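Local coordinates for protein transcription factor SPN1 (Saccharomyces cerevisiae, PDB 3NFQ) that regulates transcription by RNA polymerase II, possibly acting in both the recruitment and post-recruitment steps of TBP, through a conserved helical central domain, at residues A69-R82 against L109-L121. Numbering follows the deposited sequence.
Sequences ADTILDNNLLQSVR and LPVKTEHLKESGL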
# COMPACT_ATOMS: atom_id res chain seq x y z
N ALA A 69 9.47 5.85 -10.51
CA ALA A 69 8.16 6.50 -10.26
C ALA A 69 7.15 6.37 -11.39
O ALA A 69 5.97 6.01 -11.18
CB ALA A 69 8.32 7.98 -9.86
N ASP A 70 7.60 6.71 -12.60
CA ASP A 70 6.78 6.57 -13.79
C ASP A 70 6.26 5.16 -13.96
O ASP A 70 5.06 4.98 -14.16
CB ASP A 70 7.57 6.96 -15.05
CG ASP A 70 7.78 8.45 -15.17
OD1 ASP A 70 7.05 9.23 -14.53
OD2 ASP A 70 8.71 8.83 -15.94
N THR A 71 7.14 4.16 -13.87
CA THR A 71 6.71 2.76 -14.06
C THR A 71 5.71 2.31 -12.97
O THR A 71 4.72 1.63 -13.27
CB THR A 71 7.88 1.77 -13.96
OG1 THR A 71 9.02 2.24 -14.70
CG2 THR A 71 7.43 0.41 -14.49
N ILE A 72 6.01 2.69 -11.73
CA ILE A 72 5.12 2.42 -10.56
C ILE A 72 3.78 3.03 -10.85
O ILE A 72 2.75 2.34 -10.75
CB ILE A 72 5.72 3.06 -9.27
CG1 ILE A 72 6.92 2.24 -8.86
CG2 ILE A 72 4.67 3.13 -8.12
CD1 ILE A 72 7.93 2.99 -7.94
N LEU A 73 3.77 4.30 -11.22
CA LEU A 73 2.47 4.98 -11.42
C LEU A 73 1.74 4.49 -12.66
O LEU A 73 0.51 4.32 -12.66
CB LEU A 73 2.67 6.51 -11.47
CG LEU A 73 3.07 7.13 -10.12
CD1 LEU A 73 3.43 8.60 -10.27
CD2 LEU A 73 2.01 6.99 -9.04
N ASP A 74 2.48 4.27 -13.74
CA ASP A 74 1.85 3.82 -14.99
C ASP A 74 1.28 2.41 -14.92
O ASP A 74 0.30 2.13 -15.59
CB ASP A 74 2.82 3.92 -16.16
CG ASP A 74 3.11 5.36 -16.55
OD1 ASP A 74 2.34 6.28 -16.20
OD2 ASP A 74 4.15 5.56 -17.20
N ASN A 75 1.87 1.52 -14.12
CA ASN A 75 1.38 0.13 -13.99
C ASN A 75 0.44 -0.16 -12.81
O ASN A 75 0.23 -1.32 -12.47
CB ASN A 75 2.56 -0.81 -13.96
CG ASN A 75 3.31 -0.78 -15.27
OD1 ASN A 75 4.33 -0.09 -15.42
ND2 ASN A 75 2.73 -1.42 -16.27
N ASN A 76 -0.08 0.90 -12.18
CA ASN A 76 -1.06 0.78 -11.10
C ASN A 76 -0.55 -0.07 -9.94
O ASN A 76 -1.32 -0.80 -9.31
CB ASN A 76 -2.38 0.21 -11.66
CG ASN A 76 -3.60 0.53 -10.79
OD1 ASN A 76 -4.66 -0.10 -10.94
ND2 ASN A 76 -3.48 1.52 -9.92
N LEU A 77 0.75 -0.00 -9.65
CA LEU A 77 1.24 -0.63 -8.45
C LEU A 77 0.55 -0.09 -7.18
O LEU A 77 0.41 -0.80 -6.18
CB LEU A 77 2.74 -0.45 -8.36
CG LEU A 77 3.48 -1.20 -7.24
CD1 LEU A 77 3.36 -2.71 -7.35
CD2 LEU A 77 4.98 -0.79 -7.18
N LEU A 78 0.10 1.14 -7.21
CA LEU A 78 -0.62 1.69 -6.03
C LEU A 78 -1.87 0.90 -5.66
O LEU A 78 -2.34 0.93 -4.54
CB LEU A 78 -0.92 3.16 -6.26
CG LEU A 78 0.25 4.12 -6.30
CD1 LEU A 78 -0.24 5.61 -6.41
CD2 LEU A 78 1.08 3.89 -5.05
N GLN A 79 -2.39 0.13 -6.60
CA GLN A 79 -3.51 -0.76 -6.27
C GLN A 79 -3.12 -1.77 -5.22
O GLN A 79 -3.87 -2.08 -4.31
CB GLN A 79 -3.98 -1.52 -7.52
CG GLN A 79 -5.41 -2.07 -7.27
CD GLN A 79 -5.90 -2.83 -8.48
OE1 GLN A 79 -7.00 -2.57 -8.99
NE2 GLN A 79 -5.07 -3.73 -8.96
N SER A 80 -1.98 -2.39 -5.43
CA SER A 80 -1.46 -3.34 -4.45
C SER A 80 -1.08 -2.69 -3.12
O SER A 80 -1.26 -3.30 -2.10
CB SER A 80 -0.23 -4.05 -5.00
OG SER A 80 -0.57 -4.88 -6.12
N VAL A 81 -0.53 -1.47 -3.17
CA VAL A 81 -0.27 -0.69 -1.93
C VAL A 81 -1.55 -0.44 -1.20
O VAL A 81 -1.66 -0.63 0.01
CB VAL A 81 0.44 0.65 -2.24
CG1 VAL A 81 0.58 1.54 -0.95
CG2 VAL A 81 1.79 0.36 -2.89
N ARG A 82 -2.58 -0.09 -1.95
CA ARG A 82 -3.85 0.14 -1.34
C ARG A 82 -4.39 -1.11 -0.70
O ARG A 82 -4.99 -1.05 0.38
CB ARG A 82 -4.81 0.57 -2.45
CG ARG A 82 -6.21 0.74 -1.97
CD ARG A 82 -7.07 0.37 -3.15
NE ARG A 82 -7.67 -0.88 -2.93
CZ ARG A 82 -8.21 -1.72 -3.82
NH1 ARG A 82 -8.23 -1.55 -5.14
NH2 ARG A 82 -8.73 -2.81 -3.30
N LEU A 109 6.29 9.94 -3.71
CA LEU A 109 5.83 9.60 -5.04
C LEU A 109 4.95 10.69 -5.60
O LEU A 109 4.13 11.22 -4.87
CB LEU A 109 4.94 8.34 -4.96
CG LEU A 109 5.37 6.99 -5.48
CD1 LEU A 109 4.12 6.09 -5.47
CD2 LEU A 109 5.97 7.03 -6.91
N PRO A 110 5.14 11.05 -6.89
CA PRO A 110 4.30 12.11 -7.46
C PRO A 110 2.84 11.70 -7.80
O PRO A 110 2.40 11.78 -8.96
CB PRO A 110 5.09 12.57 -8.70
CG PRO A 110 5.92 11.37 -9.07
CD PRO A 110 6.22 10.63 -7.81
N VAL A 111 2.09 11.27 -6.79
CA VAL A 111 0.71 10.80 -7.00
C VAL A 111 -0.27 11.91 -7.44
O VAL A 111 -0.28 13.00 -6.89
CB VAL A 111 0.21 10.14 -5.71
CG1 VAL A 111 -1.21 9.59 -5.88
CG2 VAL A 111 1.19 9.04 -5.29
N LYS A 112 -1.14 11.58 -8.38
CA LYS A 112 -2.17 12.52 -8.84
C LYS A 112 -3.56 11.91 -8.66
O LYS A 112 -3.71 10.72 -8.38
CB LYS A 112 -1.97 12.85 -10.33
CG LYS A 112 -0.60 13.39 -10.70
CD LYS A 112 -0.26 14.63 -9.87
CE LYS A 112 1.07 15.26 -10.28
NZ LYS A 112 1.23 16.48 -9.47
N THR A 113 -4.58 12.73 -8.84
CA THR A 113 -5.94 12.27 -8.69
C THR A 113 -6.23 11.02 -9.54
O THR A 113 -6.86 10.09 -9.07
CB THR A 113 -6.94 13.41 -8.97
OG1 THR A 113 -6.85 14.41 -7.93
CG2 THR A 113 -8.39 12.88 -9.00
N GLU A 114 -5.74 10.97 -10.77
CA GLU A 114 -6.04 9.82 -11.63
C GLU A 114 -5.51 8.48 -11.07
O GLU A 114 -6.16 7.43 -11.23
CB GLU A 114 -5.56 10.01 -13.07
CG GLU A 114 -4.10 10.36 -13.22
CD GLU A 114 -3.84 11.88 -13.33
OE1 GLU A 114 -4.65 12.70 -12.76
OE2 GLU A 114 -2.82 12.23 -13.98
N HIS A 115 -4.34 8.53 -10.45
CA HIS A 115 -3.80 7.33 -9.80
C HIS A 115 -4.61 6.92 -8.60
O HIS A 115 -4.81 5.73 -8.40
CB HIS A 115 -2.36 7.54 -9.39
CG HIS A 115 -1.53 8.21 -10.43
ND1 HIS A 115 -1.17 7.61 -11.62
CD2 HIS A 115 -0.95 9.44 -10.43
CE1 HIS A 115 -0.41 8.44 -12.31
NE2 HIS A 115 -0.26 9.55 -11.61
N LEU A 116 -5.05 7.88 -7.79
CA LEU A 116 -5.92 7.56 -6.64
C LEU A 116 -7.21 6.86 -7.08
O LEU A 116 -7.70 5.95 -6.41
CB LEU A 116 -6.26 8.83 -5.86
CG LEU A 116 -5.04 9.54 -5.26
CD1 LEU A 116 -5.41 10.90 -4.69
CD2 LEU A 116 -4.44 8.66 -4.21
N LYS A 117 -7.78 7.33 -8.19
CA LYS A 117 -9.03 6.78 -8.69
C LYS A 117 -8.82 5.37 -9.18
O LYS A 117 -9.56 4.46 -8.83
CB LYS A 117 -9.57 7.62 -9.85
CG LYS A 117 -10.08 8.99 -9.43
CD LYS A 117 -11.32 8.90 -8.55
CE LYS A 117 -11.97 10.28 -8.41
NZ LYS A 117 -12.91 10.24 -7.22
N GLU A 118 -7.75 5.17 -9.92
CA GLU A 118 -7.52 3.92 -10.60
C GLU A 118 -7.09 2.81 -9.60
O GLU A 118 -7.40 1.61 -9.76
CB GLU A 118 -6.44 4.24 -11.61
CG GLU A 118 -5.87 3.09 -12.37
CD GLU A 118 -4.67 3.55 -13.16
OE1 GLU A 118 -4.23 4.71 -12.93
OE2 GLU A 118 -4.15 2.74 -13.99
N SER A 119 -6.43 3.22 -8.54
CA SER A 119 -5.91 2.28 -7.56
C SER A 119 -6.85 2.06 -6.39
O SER A 119 -6.69 1.10 -5.65
CB SER A 119 -4.58 2.83 -7.06
OG SER A 119 -4.77 4.03 -6.35
N GLY A 120 -7.84 2.94 -6.23
CA GLY A 120 -8.68 2.97 -5.04
C GLY A 120 -7.99 3.51 -3.80
O GLY A 120 -8.55 3.47 -2.72
N LEU A 121 -6.74 3.96 -3.95
CA LEU A 121 -5.97 4.44 -2.81
C LEU A 121 -6.59 5.68 -2.20
O LEU A 121 -6.49 5.87 -1.01
CB LEU A 121 -4.50 4.71 -3.21
CG LEU A 121 -3.50 5.04 -2.13
CD1 LEU A 121 -3.33 3.90 -1.09
CD2 LEU A 121 -2.19 5.38 -2.76
O HOH W 1 -8.60 -0.31 -7.95
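L73 packs over H115 where helix 69-74 and the start of helix 77-85 meet helix 113-119 in the all-helical central domain of SPN1, which carries the TFIIS N-terminal family signature. L73 CB lies 3.7 Å from H115 CE1. CG is anti to the carbonyl carbon (chi1 -69°), which helps carry the tip over the imidazole. There CD2 sits 4.0 Å above the ring centre, a CH-pi contact only 9° off the ring normal. CD1 lies 3.6 Å from P110 O and also touches P110 CG. The other face of the ring is covered by E114 CG, and buried H115 ND1 has no polar partner. Further along, L78 meets L109 and V111 tip to tip, with L78 CD2 3.8 Å from L109 CD1. The N76 amide stacks on the E118 carboxylate, their planes 24° apart. R82 NH1 is modelled as a donor to S119 O at the guanidinium edge, but this bond is doubtful. R82 NH2 forms a salt bridge with E86. A leucine in place of R82 would probably leave E86 without this charged mate. S119 OG makes an ST turn, accepting from L121 N at 3.1 Å, and donates to H115 O at 2.7 Å.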